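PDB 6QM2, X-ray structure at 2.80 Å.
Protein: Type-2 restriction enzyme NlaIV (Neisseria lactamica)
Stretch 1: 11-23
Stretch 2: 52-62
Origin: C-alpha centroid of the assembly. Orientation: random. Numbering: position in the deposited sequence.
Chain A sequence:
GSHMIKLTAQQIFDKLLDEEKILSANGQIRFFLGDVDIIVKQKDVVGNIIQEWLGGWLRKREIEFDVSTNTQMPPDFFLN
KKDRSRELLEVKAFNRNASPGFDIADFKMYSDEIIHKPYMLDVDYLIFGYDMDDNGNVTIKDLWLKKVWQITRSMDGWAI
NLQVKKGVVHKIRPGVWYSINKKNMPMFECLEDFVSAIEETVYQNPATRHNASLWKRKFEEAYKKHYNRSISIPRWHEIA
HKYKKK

Stretch 1 11-23: QIFDKLLDEEKIL
Stretch 2, residues 52-62: EWLGGWLRKRE

Contact between residues 11-23 and 52-62 of NlaIV, two segments of one chain. Residues 11-18 and 52-60 are helical, each helix beginning earlier in the chain; their axes cross nearly at right angles (92°), 12.8 Å apart at closest approach, and the space between them is occupied by the side chains named below. Ile12 CA lies 8.7 Å from Leu58 CA, and Leu16 CA 9.5 Å from Trp57 CA. Backbone i to i+4 hydrogen bonds run from Lys15 N to Gln11 O (2.8 Å) through Glu19 N to Lys15 O (2.8 Å); Glu20 N also reaches Lys15 O (3.1 Å) and Ile22 N reaches Leu16 O (3.1 Å), around Lys21 with its positive phi (60/59). In the second helix the series extends from Gly56 N to Glu52 O (3.0 Å) to Arg61 N to Trp57 O (3.1 Å); Arg61 (-90/13) is the first residue to leave helical phi/psi.

Trp57 (chi1 t, chi2 93°) points toward the first segment and has the largest covered area in the contact. Leu16 (m, t) sets CD2 over one face of its indole, 3.7 Å from the centroid of the five-membered ring and 23° off the normal, a CH-pi contact. Lys15 (all t) brings CG to 3.9 Å from Trp57 CZ2 at the ring edge, and Ile12 (m, t) places CG2 3.8 Å from Trp57 CZ3.

The polar centre is Glu20 OE1, an acceptor shared by two donors. Glu20 (t, p, chi3 50°) takes a weak hydrogen bond from Trp57 NE1 to OE1 (3.0 Å, 130° at the hydrogen) and a salt-bridging one from Arg61 NH2 to OE1 (3.2 Å, 142°). Glu20 OE1 is the acceptor for the indole N-H across the contact, and the bond is weak; Glu20 OE2 and Arg61 NH2 also have partners elsewhere in the structure. Arg61 (m, m, t, chi4 80°) leaves NH1 3.2 Å from Trp57 NE1, but both are donors and no bond forms. Lys15 NZ, 3.8 Å from Arg61 CD, approaches the guanidinium near its plane; its 4.4 Å separation from Arg61 NH1 brings like charges together, and Lys15 NZ makes no hydrogen bond across the contact.

Apolar contacts complete the packing. Ile12 CD1 meets Leu58 CD2 at 3.8 Å, and Leu16 CD1 meets Leu54 CD1 at 3.8 Å. Trp53 (t, chi2 89°) leaves its backbone sideways, yet CH2 comes within 3.5 Å of Ile22 CD1 (Ile22 t, p) and 4.1 Å of Leu16 CD2; its NE1 is hydrogen-bonded elsewhere.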

# COMPACT_ATOMS: atom_id res chain seq x y z
N GLN A 11 -1.70 20.32 25.11
CA GLN A 11 -0.43 20.01 25.77
C GLN A 11 0.43 19.10 24.89
O GLN A 11 1.64 19.29 24.80
CB GLN A 11 -0.64 19.38 27.15
CG GLN A 11 -1.12 20.36 28.22
CD GLN A 11 -1.52 19.68 29.52
OE1 GLN A 11 -2.21 18.65 29.53
NE2 GLN A 11 -1.09 20.25 30.64
N ILE A 12 -0.21 18.11 24.24
CA ILE A 12 0.47 17.21 23.29
C ILE A 12 0.97 17.98 22.07
O ILE A 12 2.10 17.78 21.63
CB ILE A 12 -0.45 16.04 22.85
CG1 ILE A 12 -0.71 15.11 24.04
CG2 ILE A 12 0.18 15.24 21.71
CD1 ILE A 12 -1.87 14.16 23.83
N PHE A 13 0.12 18.86 21.53
CA PHE A 13 0.50 19.73 20.41
C PHE A 13 1.73 20.56 20.77
O PHE A 13 2.73 20.52 20.06
CB PHE A 13 -0.68 20.65 20.03
CG PHE A 13 -0.37 21.61 18.91
CD1 PHE A 13 -0.04 21.15 17.64
CD2 PHE A 13 -0.45 22.99 19.12
CE1 PHE A 13 0.23 22.04 16.61
CE2 PHE A 13 -0.18 23.89 18.09
CZ PHE A 13 0.16 23.41 16.83
N ASP A 14 1.65 21.28 21.89
CA ASP A 14 2.75 22.14 22.36
C ASP A 14 4.01 21.36 22.72
O ASP A 14 5.12 21.84 22.49
CB ASP A 14 2.32 23.00 23.55
CG ASP A 14 1.32 24.09 23.17
OD1 ASP A 14 1.49 24.75 22.12
OD2 ASP A 14 0.35 24.29 23.94
N LYS A 15 3.84 20.16 23.29
CA LYS A 15 4.99 19.32 23.66
C LYS A 15 5.76 18.88 22.41
O LYS A 15 6.98 19.02 22.36
CB LYS A 15 4.56 18.11 24.50
CG LYS A 15 5.74 17.35 25.10
CD LYS A 15 5.33 16.35 26.17
CE LYS A 15 6.54 15.92 26.98
NZ LYS A 15 6.37 14.59 27.63
N LEU A 16 5.04 18.36 21.41
CA LEU A 16 5.65 17.99 20.13
C LEU A 16 6.37 19.16 19.46
O LEU A 16 7.44 19.00 18.89
CB LEU A 16 4.59 17.45 19.15
CG LEU A 16 4.00 16.07 19.46
CD1 LEU A 16 2.77 15.84 18.58
CD2 LEU A 16 5.02 14.97 19.26
N LEU A 17 5.78 20.35 19.56
CA LEU A 17 6.31 21.53 18.88
C LEU A 17 7.60 22.04 19.54
O LEU A 17 8.57 22.34 18.83
CB LEU A 17 5.23 22.63 18.82
CG LEU A 17 5.13 23.47 17.55
CD1 LEU A 17 4.89 22.61 16.32
CD2 LEU A 17 4.01 24.50 17.70
N ASP A 18 7.61 22.11 20.87
CA ASP A 18 8.72 22.73 21.65
C ASP A 18 9.73 21.74 22.24
O ASP A 18 10.93 22.00 22.24
CB ASP A 18 8.14 23.57 22.79
CG ASP A 18 7.10 24.57 22.32
OD1 ASP A 18 7.20 25.08 21.18
OD2 ASP A 18 6.16 24.85 23.10
N GLU A 19 9.23 20.62 22.76
CA GLU A 19 10.04 19.66 23.52
C GLU A 19 10.64 18.58 22.60
O GLU A 19 11.84 18.29 22.68
CB GLU A 19 9.18 19.03 24.62
CG GLU A 19 9.94 18.64 25.89
CD GLU A 19 9.02 18.42 27.08
OE1 GLU A 19 8.10 19.24 27.32
OE2 GLU A 19 9.22 17.41 27.81
N GLU A 20 9.81 18.00 21.74
CA GLU A 20 10.26 17.07 20.69
C GLU A 20 11.01 17.79 19.57
O GLU A 20 11.90 17.21 18.95
CB GLU A 20 9.06 16.31 20.11
CG GLU A 20 9.35 15.27 19.03
CD GLU A 20 10.14 14.09 19.54
OE1 GLU A 20 9.74 13.50 20.57
OE2 GLU A 20 11.15 13.73 18.90
N LYS A 21 10.62 19.04 19.30
CA LYS A 21 11.12 19.84 18.17
C LYS A 21 10.81 19.13 16.85
O LYS A 21 11.70 18.79 16.07
CB LYS A 21 12.62 20.16 18.32
CG LYS A 21 12.95 21.03 19.53
CD LYS A 21 14.34 20.76 20.08
CE LYS A 21 14.57 21.47 21.40
NZ LYS A 21 15.64 20.79 22.19
N ILE A 22 9.51 18.91 16.64
CA ILE A 22 9.01 18.13 15.51
C ILE A 22 9.26 18.80 14.15
O ILE A 22 9.51 18.10 13.17
CB ILE A 22 7.49 17.80 15.69
CG1 ILE A 22 7.04 16.62 14.82
CG2 ILE A 22 6.62 19.03 15.44
CD1 ILE A 22 7.40 15.27 15.39
N LEU A 23 9.23 20.13 14.11
CA LEU A 23 9.41 20.86 12.84
C LEU A 23 10.82 20.74 12.26
O LEU A 23 10.98 20.69 11.04
CB LEU A 23 9.05 22.34 13.01
CG LEU A 23 7.61 22.66 13.40
CD1 LEU A 23 7.42 24.17 13.44
CD2 LEU A 23 6.60 22.02 12.45
N GLU A 52 0.49 5.68 13.99
CA GLU A 52 1.10 4.62 14.80
C GLU A 52 2.27 5.16 15.63
O GLU A 52 2.48 4.76 16.77
CB GLU A 52 1.61 3.45 13.93
CG GLU A 52 0.61 2.84 12.95
CD GLU A 52 -0.62 2.28 13.63
OE1 GLU A 52 -0.51 1.20 14.25
OE2 GLU A 52 -1.69 2.91 13.54
N TRP A 53 3.04 6.07 15.02
CA TRP A 53 4.20 6.70 15.66
C TRP A 53 3.82 7.57 16.85
O TRP A 53 4.50 7.53 17.87
CB TRP A 53 4.98 7.54 14.63
CG TRP A 53 6.11 8.32 15.22
CD1 TRP A 53 7.40 7.89 15.38
CD2 TRP A 53 6.06 9.65 15.73
NE1 TRP A 53 8.15 8.89 15.96
CE2 TRP A 53 7.36 9.98 16.18
CE3 TRP A 53 5.04 10.61 15.84
CZ2 TRP A 53 7.67 11.22 16.73
CZ3 TRP A 53 5.35 11.85 16.40
CH2 TRP A 53 6.66 12.15 16.84
N LEU A 54 2.76 8.36 16.71
CA LEU A 54 2.24 9.14 17.83
C LEU A 54 1.82 8.22 18.96
O LEU A 54 2.08 8.51 20.13
CB LEU A 54 1.07 10.03 17.41
CG LEU A 54 0.69 11.10 18.44
CD1 LEU A 54 1.71 12.23 18.45
CD2 LEU A 54 -0.70 11.64 18.16
N GLY A 55 1.20 7.09 18.61
CA GLY A 55 0.93 6.00 19.56
C GLY A 55 2.17 5.60 20.34
O GLY A 55 2.13 5.54 21.57
N GLY A 56 3.26 5.34 19.63
CA GLY A 56 4.54 5.01 20.26
C GLY A 56 5.14 6.14 21.08
O GLY A 56 5.75 5.90 22.12
N TRP A 57 4.98 7.38 20.61
CA TRP A 57 5.46 8.58 21.31
C TRP A 57 4.72 8.83 22.61
O TRP A 57 5.33 9.19 23.62
CB TRP A 57 5.32 9.80 20.40
CG TRP A 57 5.74 11.11 21.01
CD1 TRP A 57 6.97 11.69 20.92
CD2 TRP A 57 4.91 12.03 21.73
NE1 TRP A 57 6.97 12.91 21.56
CE2 TRP A 57 5.72 13.14 22.07
CE3 TRP A 57 3.57 12.02 22.14
CZ2 TRP A 57 5.23 14.23 22.80
CZ3 TRP A 57 3.08 13.11 22.87
CH2 TRP A 57 3.91 14.20 23.19
N LEU A 58 3.40 8.68 22.59
CA LEU A 58 2.59 8.75 23.80
C LEU A 58 2.99 7.65 24.79
O LEU A 58 3.19 7.92 25.97
CB LEU A 58 1.10 8.63 23.48
CG LEU A 58 0.41 9.73 22.66
CD1 LEU A 58 -0.94 9.24 22.18
CD2 LEU A 58 0.26 11.01 23.46
N ARG A 59 3.11 6.43 24.28
CA ARG A 59 3.39 5.25 25.11
C ARG A 59 4.80 5.31 25.74
O ARG A 59 4.99 4.83 26.86
CB ARG A 59 3.19 3.96 24.30
CG ARG A 59 2.77 2.74 25.10
CD ARG A 59 1.99 1.73 24.25
NE ARG A 59 2.57 1.57 22.92
CZ ARG A 59 2.00 1.89 21.75
NH1 ARG A 59 0.77 2.39 21.67
NH2 ARG A 59 2.68 1.69 20.62
N LYS A 60 5.75 5.91 25.03
CA LYS A 60 7.12 6.11 25.54
C LYS A 60 7.23 7.27 26.54
O LYS A 60 8.13 7.26 27.38
CB LYS A 60 8.11 6.32 24.40
CG LYS A 60 9.57 6.14 24.81
CD LYS A 60 10.51 6.10 23.62
CE LYS A 60 11.88 5.57 24.00
NZ LYS A 60 12.69 5.24 22.79
N ARG A 61 6.34 8.26 26.45
CA ARG A 61 6.28 9.33 27.45
C ARG A 61 5.34 9.03 28.63
O ARG A 61 5.00 9.94 29.40
CB ARG A 61 5.88 10.66 26.78
CG ARG A 61 6.83 11.12 25.70
CD ARG A 61 8.19 11.51 26.25
NE ARG A 61 9.22 11.38 25.22
CZ ARG A 61 9.46 12.27 24.25
NH1 ARG A 61 8.75 13.40 24.15
NH2 ARG A 61 10.43 12.03 23.37
N GLU A 62 4.91 7.77 28.77
CA GLU A 62 4.05 7.31 29.86
C GLU A 62 2.65 7.96 29.84
O GLU A 62 1.90 7.85 30.82
CB GLU A 62 4.72 7.54 31.24
CG GLU A 62 6.17 7.06 31.37
CD GLU A 62 6.31 5.68 32.00
OE1 GLU A 62 5.47 4.78 31.74
OE2 GLU A 62 7.27 5.48 32.77